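Local coordinates for protein racemase, putative (Roseobacter denitrificans, PDB 3TCS) that probably acts as a magnesium-dependent enzyme of the enolase superfamily, holding D-alanine and a magnesium ion in the active site of its TIM barrel, at residues A206-T211 with F230-P235; R214-G219 with T246-I251. All coordinates share one frame; numbering follows the deposited sequence.

Interaction 1 of 2, residues A206-T211 with F230-P235; sequences ANSCYT and FEEPCP. With MG (magnesium ion), chain J; DAL (D-alanine), chain L.
Ala206 N bonds to Glu231 O at 2.9 Å and almost straight (174° at the hydrogen), Ser208 N reaches Glu232 O, and Tyr210 N reaches Pro233 O, so three backbone bonds lace together the loops that follow two neighbouring parallel strands, 201-205 and 229-231. Such loops at the C-terminal strand ends of a TIM barrel carry the active site in the enolase superfamily. The first loop reverses in a type I' turn from Ala206 to Cys209, which presents Ser208 to Glu232. The long Glu232 side chain, with CG anti to its backbone N (chi1 -157°) and extended beyond, crosses to meet the serine. Ser208 OG donates to Glu232 OE2 at 2.5 Å, approaching on the anti side and 28° out of the carboxylate plane, and the same hydroxyl accepts the backbone N-H of Tyr236. The other carboxylate oxygen faces the metal site: a water lies 2.8 Å from Glu232 OE1, placed to donate to it, and is itself a ligand of the magnesium ion. Glu232 is thus a second-shell residue, and with an alanine here that water would probably lose an acceptor while the Ser208 hydroxyl would be left without its carboxylate mate. Glu231 belongs to the first shell: its OE2 lies 2.0 Å from the magnesium ion, which is also held by Asp205, Glu257 and the N and O atoms of D-alanine. Its second oxygen, OE1, forms a salt bridge with Lys167. Away from the metal the contact turns apolar. Within its own segment Phe230 has Pro233 CB over one ring face; across the contact Ala206 CB comes within 4.1 Å of Phe230 CE1, and at the ring edge, near its plane, Tyr210 CD2 lies 4.3 Å from Phe230 CZ.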
# COMPACT_ATOMS: atom_id res chain seq x y z
N ALA B 206 -18.73 12.52 -0.32
CA ALA B 206 -18.85 12.13 -1.73
C ALA B 206 -17.98 10.94 -2.12
O ALA B 206 -18.01 10.49 -3.27
CB ALA B 206 -18.53 13.32 -2.63
N ASN B 207 -17.20 10.45 -1.17
CA ASN B 207 -16.32 9.31 -1.38
C ASN B 207 -15.61 9.26 -2.74
O ASN B 207 -15.75 8.30 -3.49
CB ASN B 207 -17.10 8.01 -1.15
CG ASN B 207 -17.46 7.80 0.32
OD1 ASN B 207 -16.61 7.46 1.14
ND2 ASN B 207 -18.73 8.03 0.66
N SER B 208 -14.84 10.31 -3.03
CA SER B 208 -14.04 10.41 -4.26
C SER B 208 -14.80 10.41 -5.58
O SER B 208 -14.24 10.08 -6.62
CB SER B 208 -13.00 9.28 -4.30
OG SER B 208 -12.04 9.42 -3.26
N CYS B 209 -16.06 10.82 -5.57
CA CYS B 209 -16.84 10.80 -6.80
C CYS B 209 -16.60 11.87 -7.86
O CYS B 209 -16.58 11.57 -9.05
CB CYS B 209 -18.33 10.80 -6.45
SG CYS B 209 -19.43 10.93 -7.89
N TYR B 210 -16.41 13.11 -7.43
CA TYR B 210 -16.31 14.25 -8.34
C TYR B 210 -15.00 14.80 -8.87
O TYR B 210 -13.93 14.57 -8.31
CB TYR B 210 -17.04 15.44 -7.70
CG TYR B 210 -18.43 15.12 -7.19
CD1 TYR B 210 -19.41 14.63 -8.05
CD2 TYR B 210 -18.77 15.36 -5.86
CE1 TYR B 210 -20.70 14.39 -7.60
CE2 TYR B 210 -20.07 15.11 -5.39
CZ TYR B 210 -21.03 14.63 -6.27
OH TYR B 210 -22.31 14.42 -5.84
N THR B 211 -15.12 15.53 -9.97
CA THR B 211 -13.99 16.22 -10.58
C THR B 211 -14.08 17.56 -9.83
O THR B 211 -15.13 17.88 -9.28
CB THR B 211 -14.21 16.49 -12.08
OG1 THR B 211 -15.43 17.23 -12.26
CG2 THR B 211 -14.28 15.19 -12.86
N PHE B 230 -17.91 19.02 3.90
CA PHE B 230 -17.93 18.40 2.57
C PHE B 230 -16.74 17.44 2.50
O PHE B 230 -15.60 17.86 2.27
CB PHE B 230 -17.83 19.49 1.50
CG PHE B 230 -18.07 19.00 0.09
CD1 PHE B 230 -18.53 17.71 -0.16
CD2 PHE B 230 -17.87 19.85 -0.99
CE1 PHE B 230 -18.78 17.28 -1.47
CE2 PHE B 230 -18.11 19.44 -2.30
CZ PHE B 230 -18.57 18.15 -2.54
N GLU B 231 -17.02 16.16 2.68
CA GLU B 231 -15.96 15.15 2.71
C GLU B 231 -15.60 14.44 1.41
O GLU B 231 -16.48 14.03 0.64
CB GLU B 231 -16.32 14.10 3.77
CG GLU B 231 -15.20 13.13 4.12
CD GLU B 231 -15.52 12.31 5.36
OE1 GLU B 231 -16.26 12.83 6.23
OE2 GLU B 231 -15.03 11.17 5.48
N GLU B 232 -14.29 14.31 1.20
CA GLU B 232 -13.72 13.62 0.04
C GLU B 232 -14.45 13.93 -1.26
O GLU B 232 -15.00 13.03 -1.92
CB GLU B 232 -13.72 12.12 0.31
CG GLU B 232 -12.71 11.33 -0.49
CD GLU B 232 -12.64 9.88 -0.06
OE1 GLU B 232 -12.42 9.63 1.14
OE2 GLU B 232 -12.81 8.98 -0.92
N PRO B 233 -14.46 15.20 -1.67
CA PRO B 233 -15.14 15.59 -2.91
C PRO B 233 -14.56 14.95 -4.17
O PRO B 233 -15.31 14.57 -5.07
CB PRO B 233 -15.01 17.11 -2.92
CG PRO B 233 -13.72 17.34 -2.19
CD PRO B 233 -13.82 16.37 -1.04
N CYS B 234 -13.24 14.84 -4.22
CA CYS B 234 -12.55 14.28 -5.38
C CYS B 234 -11.74 13.03 -5.04
O CYS B 234 -11.52 12.73 -3.86
CB CYS B 234 -11.59 15.32 -5.97
SG CYS B 234 -12.33 16.93 -6.30
N PRO B 235 -11.29 12.29 -6.07
CA PRO B 235 -10.50 11.08 -5.81
C PRO B 235 -9.45 11.43 -4.76
O PRO B 235 -8.66 12.36 -4.95
CB PRO B 235 -9.90 10.78 -7.18
CG PRO B 235 -11.03 11.17 -8.11
CD PRO B 235 -11.50 12.49 -7.51
MG MG J . -15.47 9.50 4.46
N DAL L . -16.40 8.73 6.50
CA DAL L . -17.28 7.76 5.83
CB DAL L . -17.73 6.69 6.81
C DAL L . -16.55 7.11 4.70
O DAL L . -16.13 7.76 3.81
O HOH W 1 -14.86 9.74 2.46

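Interaction 2 of 2, residues R214-G219 with T246-I251; sequences RAIEVG and TDALDI. With MG (magnesium ion), chain K.
Leu249 reaches from the end of helix 239-248 to the backbone of Gly219 on helix 212-224, joining two successive outer helices of the TIM barrel. The contact is van der Waals packing, largely aliphatic, with no hydrogen bond between the segments, and Leu249, Ile216 and Gly219 contribute most of it. Both methyls of the leucine rest on the glycine: Leu249 CD1 is 3.6 Å from Gly219 CA, and Leu249 CD2 stands 3.8 Å from the same atom. This close approach depends on the lack of a side chain at Gly219, since CD1 fills the place toward which a beta carbon would point. Leu249 CD2 also lies against the backbone carbonyl of Ile216, one helical turn back. With CG beside its own backbone N (chi1 -63°), Leu249 directs its branched end into the helix surface, where His220 and Gln223 add further contacts, and Phe230 of strand 229-231 also touches it. Ile216 makes a second contact one turn earlier on helix 212-224. Its CG1 branch continues extended (chi2 170°) and carries CD1 to Ala248 CB at 3.7 Å, while the other branch, CG2, keeps a looser distance from Leu249 CD2. The backbone of Leu249 also takes part in a second magnesium site, at the C-terminal end of helix 239-248. Thr246 O and Leu249 O each bind the ion at 2.0 Å in adjacent positions, and four waters complete an octahedral shell. One of those waters, lying across the ion from Thr246 O, donates a hydrogen bond of 2.9 Å to Asp250 O.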
# COMPACT_ATOMS: atom_id res chain seq x y z
N ARG B 214 -17.25 19.77 -10.82
CA ARG B 214 -18.52 19.23 -10.37
C ARG B 214 -18.65 19.33 -8.85
O ARG B 214 -19.73 19.61 -8.32
CB ARG B 214 -18.67 17.77 -10.82
CG ARG B 214 -19.93 17.07 -10.30
CD ARG B 214 -21.21 17.86 -10.60
NE ARG B 214 -22.38 17.15 -10.10
CZ ARG B 214 -23.57 17.70 -9.89
NH1 ARG B 214 -23.78 18.98 -10.13
NH2 ARG B 214 -24.57 16.95 -9.43
N ALA B 215 -17.54 19.11 -8.14
CA ALA B 215 -17.54 19.19 -6.69
C ALA B 215 -17.85 20.61 -6.25
O ALA B 215 -18.54 20.83 -5.24
CB ALA B 215 -16.18 18.76 -6.13
N ILE B 216 -17.34 21.59 -6.99
CA ILE B 216 -17.58 22.98 -6.64
C ILE B 216 -19.06 23.32 -6.84
O ILE B 216 -19.63 24.09 -6.06
CB ILE B 216 -16.68 23.92 -7.48
CG1 ILE B 216 -15.21 23.71 -7.07
CG2 ILE B 216 -17.09 25.38 -7.26
CD1 ILE B 216 -14.19 24.38 -7.98
N GLU B 217 -19.68 22.74 -7.86
CA GLU B 217 -21.11 22.97 -8.10
C GLU B 217 -21.88 22.37 -6.93
O GLU B 217 -22.81 22.98 -6.40
CB GLU B 217 -21.59 22.28 -9.38
CG GLU B 217 -20.91 22.72 -10.67
CD GLU B 217 -21.61 22.17 -11.90
OE1 GLU B 217 -21.94 20.96 -11.92
OE2 GLU B 217 -21.83 22.94 -12.86
N VAL B 218 -21.50 21.16 -6.53
CA VAL B 218 -22.17 20.52 -5.40
C VAL B 218 -21.89 21.33 -4.14
O VAL B 218 -22.77 21.48 -3.29
CB VAL B 218 -21.69 19.06 -5.22
CG1 VAL B 218 -22.31 18.46 -3.96
CG2 VAL B 218 -22.10 18.24 -6.44
N GLY B 219 -20.67 21.85 -4.02
CA GLY B 219 -20.31 22.64 -2.86
C GLY B 219 -21.22 23.85 -2.68
O GLY B 219 -21.59 24.21 -1.57
N THR B 246 -11.18 22.87 -1.99
CA THR B 246 -11.00 23.53 -0.71
C THR B 246 -10.80 25.04 -0.92
O THR B 246 -11.43 25.86 -0.24
CB THR B 246 -9.77 22.96 0.03
OG1 THR B 246 -9.98 21.56 0.27
CG2 THR B 246 -9.55 23.67 1.36
N ASP B 247 -9.94 25.39 -1.86
CA ASP B 247 -9.66 26.80 -2.13
C ASP B 247 -10.85 27.57 -2.69
O ASP B 247 -11.03 28.75 -2.37
CB ASP B 247 -8.47 26.93 -3.10
CG ASP B 247 -7.15 26.50 -2.47
OD1 ASP B 247 -7.06 26.47 -1.22
OD2 ASP B 247 -6.19 26.21 -3.21
N ALA B 248 -11.68 26.91 -3.49
CA ALA B 248 -12.85 27.56 -4.09
C ALA B 248 -14.07 27.69 -3.19
O ALA B 248 -14.84 28.64 -3.32
CB ALA B 248 -13.24 26.83 -5.37
N LEU B 249 -14.23 26.74 -2.27
CA LEU B 249 -15.38 26.72 -1.38
C LEU B 249 -15.15 27.28 0.01
O LEU B 249 -14.04 27.22 0.54
CB LEU B 249 -15.89 25.29 -1.23
CG LEU B 249 -16.42 24.59 -2.48
CD1 LEU B 249 -16.84 23.17 -2.11
CD2 LEU B 249 -17.61 25.36 -3.04
N ASP B 250 -16.21 27.83 0.60
CA ASP B 250 -16.15 28.38 1.95
C ASP B 250 -16.36 27.23 2.93
O ASP B 250 -15.71 27.15 3.97
CB ASP B 250 -17.24 29.43 2.17
CG ASP B 250 -17.00 30.70 1.38
OD1 ASP B 250 -15.86 31.21 1.42
OD2 ASP B 250 -17.94 31.20 0.73
N ILE B 251 -17.29 26.34 2.60
CA ILE B 251 -17.61 25.19 3.45
C ILE B 251 -16.34 24.37 3.69
O ILE B 251 -15.50 24.26 2.80
CB ILE B 251 -18.69 24.31 2.78
CG1 ILE B 251 -19.10 23.17 3.72
CG2 ILE B 251 -18.19 23.75 1.46
CD1 ILE B 251 -20.31 22.39 3.22
MG MG K . -12.21 26.82 1.38
O HOH W 2 -11.50 28.62 0.77
O HOH W 3 -12.94 27.79 3.28
O HOH W 4 -12.99 24.98 2.28
O HOH W 5 -10.45 26.48 2.56

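From the N terminus, strand 201-205 leads into 206-211, helix 212-224 carries 214-219, strand 229-231 opens 230-235, and helix 239-248 ends in 246-251. Interaction 1 closes a loop of 18 intervening residues that contains helix 212-224; interaction 2 closes one of 26 that contains strand 229-231. Their segments alternate, so the contacts cross rather than nest, joining two consecutive beta-alpha units of the barrel. One ties the loops around the active-site metal, the other the outer helices. Phe230 is shared by both: its CE2 approaches Ala215 O to 3.3 Å, and its CD2 lies 3.6 Å from Leu249 CD1, while Tyr210 packs on Ala215 and Val218.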